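Local atomic coordinates of ribonuclease T2 (Homo sapiens, PDB entry 3T0O), a protein that cleaves single-stranded RNA, preferentially between purine and uridine residues, and so generates the microbial RNA fragments sensed by TLR8 in innate immunity. Residues R113-L123 against I175-L186. Sequence-based numbering, arbitrary orientation. Where two conformers were deposited one is given.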
loop_
_atom_site.group_PDB
_atom_site.type_symbol
_atom_site.label_atom_id
_atom_site.label_comp_id
_atom_site.label_asym_id
_atom_site.label_seq_id
_atom_site.Cartn_x
_atom_site.Cartn_y
_atom_site.Cartn_z
ATOM N N ARG A 113 -0.140 10.593 9.008
ATOM C CA ARG A 113 1.251 10.400 8.591
ATOM C C ARG A 113 1.344 9.454 7.436
ATOM O O ARG A 113 2.170 9.599 6.536
ATOM C CB ARG A 113 2.144 9.947 9.784
ATOM C CG ARG A 113 3.580 9.693 9.431
ATOM C CD ARG A 113 4.285 10.982 8.918
ATOM N NE ARG A 113 5.721 10.748 8.841
ATOM C CZ ARG A 113 6.540 11.395 8.022
ATOM N NH1 ARG A 113 6.050 12.310 7.197
ATOM N NH2 ARG A 113 7.824 11.103 8.000
ATOM N N SER A 114 0.477 8.432 7.440
ATOM C CA SER A 114 0.402 7.503 6.353
ATOM C C SER A 114 0.078 8.194 5.065
ATOM O O SER A 114 0.723 7.984 4.041
ATOM C CB SER A 114 -0.669 6.449 6.662
ATOM O OG SER A 114 -0.209 5.683 7.775
ATOM N N LEU A 115 -0.896 9.084 5.101
ATOM C CA LEU A 115 -1.221 9.835 3.886
ATOM C C LEU A 115 -0.083 10.735 3.475
ATOM O O LEU A 115 0.158 10.897 2.269
ATOM C CB LEU A 115 -2.451 10.703 4.147
ATOM C CG LEU A 115 -3.723 9.897 4.340
ATOM C CD1 LEU A 115 -4.809 10.783 4.960
ATOM C CD2 LEU A 115 -4.245 9.368 3.031
ATOM N N GLU A 116 0.594 11.353 4.436
ATOM C CA GLU A 116 1.725 12.227 4.082
ATOM C C GLU A 116 2.792 11.457 3.416
ATOM O O GLU A 116 3.325 11.895 2.401
ATOM C CB GLU A 116 2.260 12.853 5.351
ATOM C CG GLU A 116 3.292 13.881 5.170
ATOM C CD GLU A 116 3.555 14.568 6.508
ATOM O OE1 GLU A 116 3.732 13.866 7.534
ATOM O OE2 GLU A 116 3.554 15.818 6.549
ATOM N N LEU A 117 3.113 10.293 3.955
ATOM C CA LEU A 117 4.174 9.460 3.369
ATOM C C LEU A 117 3.796 9.036 1.969
ATOM O O LEU A 117 4.637 9.008 1.062
ATOM C CB LEU A 117 4.323 8.186 4.244
ATOM C CG LEU A 117 5.028 8.561 5.530
ATOM C CD1 LEU A 117 4.944 7.335 6.416
ATOM C CD2 LEU A 117 6.530 8.836 5.209
ATOM N N TYR A 118 2.509 8.710 1.763
ATOM C CA TYR A 118 2.094 8.329 0.408
ATOM C C TYR A 118 2.351 9.508 -0.576
ATOM O O TYR A 118 2.837 9.266 -1.672
ATOM C CB TYR A 118 0.572 8.125 0.492
ATOM C CG TYR A 118 -0.103 7.858 -0.855
ATOM C CD1 TYR A 118 0.066 6.646 -1.487
ATOM C CD2 TYR A 118 -0.885 8.831 -1.427
ATOM C CE1 TYR A 118 -0.611 6.422 -2.720
ATOM C CE2 TYR A 118 -1.563 8.636 -2.642
ATOM C CZ TYR A 118 -1.414 7.411 -3.251
ATOM O OH TYR A 118 -2.100 7.267 -4.458
ATOM N N ARG A 119 2.049 10.729 -0.167
ATOM C CA ARG A 119 2.254 11.923 -1.002
ATOM C C ARG A 119 3.726 12.178 -1.284
ATOM O O ARG A 119 4.098 12.628 -2.382
ATOM C CB ARG A 119 1.639 13.169 -0.296
ATOM C CG ARG A 119 0.110 13.054 -0.121
ATOM C CD ARG A 119 -0.589 14.351 0.367
ATOM N NE ARG A 119 0.002 14.929 1.573
ATOM C CZ ARG A 119 -0.497 14.862 2.807
ATOM N NH1 ARG A 119 -1.612 14.205 3.084
ATOM N NH2 ARG A 119 0.152 15.467 3.790
ATOM N N GLU A 120 4.549 11.999 -0.238
ATOM C CA GLU A 120 5.964 12.300 -0.330
ATOM C C GLU A 120 6.630 11.223 -1.172
ATOM O O GLU A 120 7.535 11.513 -1.990
ATOM C CB GLU A 120 6.585 12.360 1.068
ATOM C CG GLU A 120 6.110 13.591 1.819
ATOM C CD GLU A 120 6.637 13.657 3.221
ATOM O OE1 GLU A 120 7.337 12.732 3.690
ATOM O OE2 GLU A 120 6.349 14.686 3.834
ATOM N N LEU A 121 6.209 9.975 -1.020
ATOM C CA LEU A 121 6.842 8.987 -1.836
ATOM C C LEU A 121 6.449 9.111 -3.310
ATOM O O LEU A 121 7.259 8.931 -4.256
ATOM C CB LEU A 121 6.426 7.603 -1.352
ATOM C CG LEU A 121 7.052 7.381 0.024
ATOM C CD1 LEU A 121 6.373 6.114 0.604
ATOM C CD2 LEU A 121 8.601 7.178 -0.027
ATOM N N ASP A 122 5.160 9.489 -3.526
ATOM C CA ASP A 122 4.634 9.616 -4.887
ATOM C C ASP A 122 5.064 8.552 -5.870
ATOM O O ASP A 122 5.624 8.840 -6.931
ATOM C CB ASP A 122 4.813 11.018 -5.422
ATOM C CG ASP A 122 3.804 11.314 -6.579
ATOM O OD1 ASP A 122 3.019 10.397 -6.942
ATOM O OD2 ASP A 122 3.874 12.472 -7.027
ATOM N N LEU A 123 4.743 7.322 -5.476
ATOM C CA LEU A 123 5.073 6.183 -6.313
ATOM C C LEU A 123 4.463 6.267 -7.696
ATOM O O LEU A 123 5.101 5.915 -8.641
ATOM C CB LEU A 123 4.609 4.924 -5.560
ATOM C CG LEU A 123 4.619 3.647 -6.425
ATOM C CD1 LEU A 123 6.082 3.202 -6.754
ATOM C CD2 LEU A 123 3.888 2.574 -5.592
ATOM N N ILE A 175 3.583 -2.936 -3.876
ATOM C CA ILE A 175 4.967 -2.484 -3.747
ATOM C C ILE A 175 5.138 -2.016 -2.336
ATOM O O ILE A 175 4.307 -1.241 -1.825
ATOM C CB ILE A 175 5.217 -1.402 -4.726
ATOM C CG1 ILE A 175 5.191 -1.976 -6.180
ATOM C CG2 ILE A 175 6.536 -0.633 -4.362
ATOM C CD1 ILE A 175 5.309 -0.861 -7.278
ATOM N N GLU A 176 6.138 -2.541 -1.686
ATOM C CA GLU A 176 6.402 -2.260 -0.237
ATOM C C GLU A 176 7.710 -1.536 -0.135
ATOM O O GLU A 176 8.694 -1.910 -0.759
ATOM C CB GLU A 176 6.452 -3.518 0.603
ATOM C CG GLU A 176 5.109 -4.274 0.420
ATOM C CD GLU A 176 5.018 -5.440 1.303
ATOM O OE1 GLU A 176 6.038 -5.860 1.815
ATOM O OE2 GLU A 176 3.906 -5.972 1.441
ATOM N N LEU A 177 7.734 -0.479 0.686
ATOM C CA LEU A 177 8.979 0.291 0.945
ATOM C C LEU A 177 9.091 0.347 2.468
ATOM O O LEU A 177 8.151 0.738 3.170
ATOM C CB LEU A 177 8.897 1.718 0.404
ATOM C CG LEU A 177 8.885 1.774 -1.151
ATOM C CD1 LEU A 177 8.266 3.087 -1.647
ATOM C CD2 LEU A 177 10.342 1.587 -1.607
ATOM N N CYS A 178 10.259 -0.028 2.973
ATOM C CA CYS A 178 10.438 -0.005 4.427
ATOM C C CYS A 178 10.858 1.389 4.883
ATOM O O CYS A 178 11.525 2.138 4.176
ATOM C CB CYS A 178 11.453 -1.035 4.856
ATOM S SG CYS A 178 10.657 -2.686 4.697
ATOM N N LEU A 179 10.455 1.707 6.111
ATOM C CA LEU A 179 10.631 3.063 6.670
ATOM C C LEU A 179 11.088 2.959 8.097
ATOM O O LEU A 179 10.734 2.020 8.826
ATOM C CB LEU A 179 9.298 3.863 6.641
ATOM C CG LEU A 179 8.671 4.041 5.275
ATOM C CD1 LEU A 179 7.293 4.684 5.479
ATOM C CD2 LEU A 179 9.516 4.917 4.397
ATOM N N THR A 180 11.899 3.910 8.520
ATOM C CA THR A 180 12.443 3.820 9.891
ATOM C C THR A 180 11.350 4.027 10.914
ATOM O O THR A 180 10.370 4.698 10.679
ATOM C CB THR A 180 13.553 4.824 10.146
ATOM O OG1 THR A 180 13.012 6.167 10.018
ATOM C CG2 THR A 180 14.723 4.555 9.150
ATOM N N LYS A 181 11.540 3.454 12.094
ATOM C CA LYS A 181 10.486 3.449 13.066
ATOM C C LYS A 181 10.161 4.840 13.564
ATOM O O LYS A 181 9.013 5.277 13.585
ATOM C CB LYS A 181 10.977 2.558 14.213
ATOM C CG LYS A 181 10.162 2.550 15.453
ATOM C CD LYS A 181 10.539 1.213 16.171
ATOM C CE LYS A 181 9.500 0.708 17.088
ATOM N NZ LYS A 181 10.074 -0.249 18.070
ATOM N N GLN A 182 11.203 5.583 13.923
ATOM C CA GLN A 182 10.951 6.886 14.545
ATOM C C GLN A 182 10.497 7.992 13.622
ATOM O O GLN A 182 9.460 8.615 13.929
ATOM C CB GLN A 182 12.109 7.312 15.448
ATOM C CG GLN A 182 12.265 6.380 16.624
ATOM C CD GLN A 182 11.003 6.280 17.513
ATOM O OE1 GLN A 182 10.261 7.262 17.717
ATOM N NE2 GLN A 182 10.772 5.089 18.055
ATOM N N ASP A 183 11.180 8.163 12.473
ATOM C CA ASP A 183 10.941 9.312 11.567
ATOM C C ASP A 183 10.396 8.894 10.178
ATOM O O ASP A 183 10.224 9.742 9.296
ATOM C CB ASP A 183 12.261 10.083 11.349
ATOM C CG ASP A 183 13.045 10.271 12.629
ATOM O OD1 ASP A 183 12.414 10.619 13.655
ATOM O OD2 ASP A 183 14.285 10.071 12.624
ATOM N N GLN A 184 10.189 7.594 10.004
ATOM C CA GLN A 184 9.675 6.978 8.762
ATOM C C GLN A 184 10.469 7.421 7.577
ATOM O O GLN A 184 9.875 7.838 6.551
ATOM C CB GLN A 184 8.179 7.309 8.553
ATOM C CG GLN A 184 7.335 6.887 9.733
ATOM C CD GLN A 184 7.412 7.893 10.872
ATOM O OE1 GLN A 184 7.205 9.087 10.670
ATOM N NE2 GLN A 184 7.666 7.406 12.084
ATOM N N GLN A 185 11.785 7.363 7.686
ATOM C CA GLN A 185 12.655 7.604 6.541
ATOM C C GLN A 185 12.864 6.293 5.774
ATOM O O GLN A 185 12.829 5.218 6.369
ATOM C CB GLN A 185 13.969 8.230 7.028
ATOM C CG GLN A 185 13.725 9.591 7.717
ATOM C CD GLN A 185 13.005 10.592 6.806
ATOM O OE1 GLN A 185 11.837 10.950 7.036
ATOM N NE2 GLN A 185 13.696 11.037 5.759
ATOM N N LEU A 186 13.089 6.385 4.455
ATOM C CA LEU A 186 13.316 5.153 3.667
ATOM C C LEU A 186 14.497 4.353 4.192
ATOM O O LEU A 186 15.583 4.925 4.455
ATOM C CB LEU A 186 13.582 5.485 2.210
ATOM C CG LEU A 186 12.246 5.894 1.601
ATOM C CD1 LEU A 186 12.586 6.758 0.383
ATOM C CD2 LEU A 186 11.472 4.677 1.106
#
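R113 meets the turn at 181-185 with the edge of its guanidinium group, a long, flat cation that can serve acceptors on both segments while its face rests on L117. NE of R113 donates to OE1 of Q184 at 2.9 Å in a nearly straight bond (165° at the hydrogen). NH2 of R113 donates less directly to D183 O at 3.0 Å, meeting that carbonyl from above its plane. Both acceptors lie close to the guanidinium plane, but the Q184 amide stands almost upright to it, the planes 82° apart. The bend at chi2 (63°) of the arginine brings one guanidinium face over CD2 of L117. NH1 of R113 forms a salt bridge with E116 OE1 at 2.8 Å. Glutamine suits the other side because its amide works in both directions: OE1 accepts from R113, and NE2 of Q184 donates to K181 O at 2.9 Å, tying the side chain back to its own turn.

That turn joins strand 171-180 to the short strand 186-187 in a hairpin, and the C178-C189 disulfide ties the longer strand to the residues just after the shorter; helix 107-121 lies against one face of this antiparallel sheet in the alpha/beta fold of the RNase T2 family. Branched apolar ends fill the buried helix-sheet interface. L117 and L179 touch tip to tip, CD1 to CD1 at 3.7 Å, and L117 also crosses the aliphatic part of Q184 at about a right angle. One turn on, L121 sends CD1 to L177, while L121 CD2 lies 4.0 Å from L186 CD2, the two side chains sliding past each other in opposite directions. Beyond the break at D122, which N-caps the next helix, L123 sets both methyls against CD1 of I175, its CD2 4.1 Å from that atom, beside L148 and Y152 of helix 141-152.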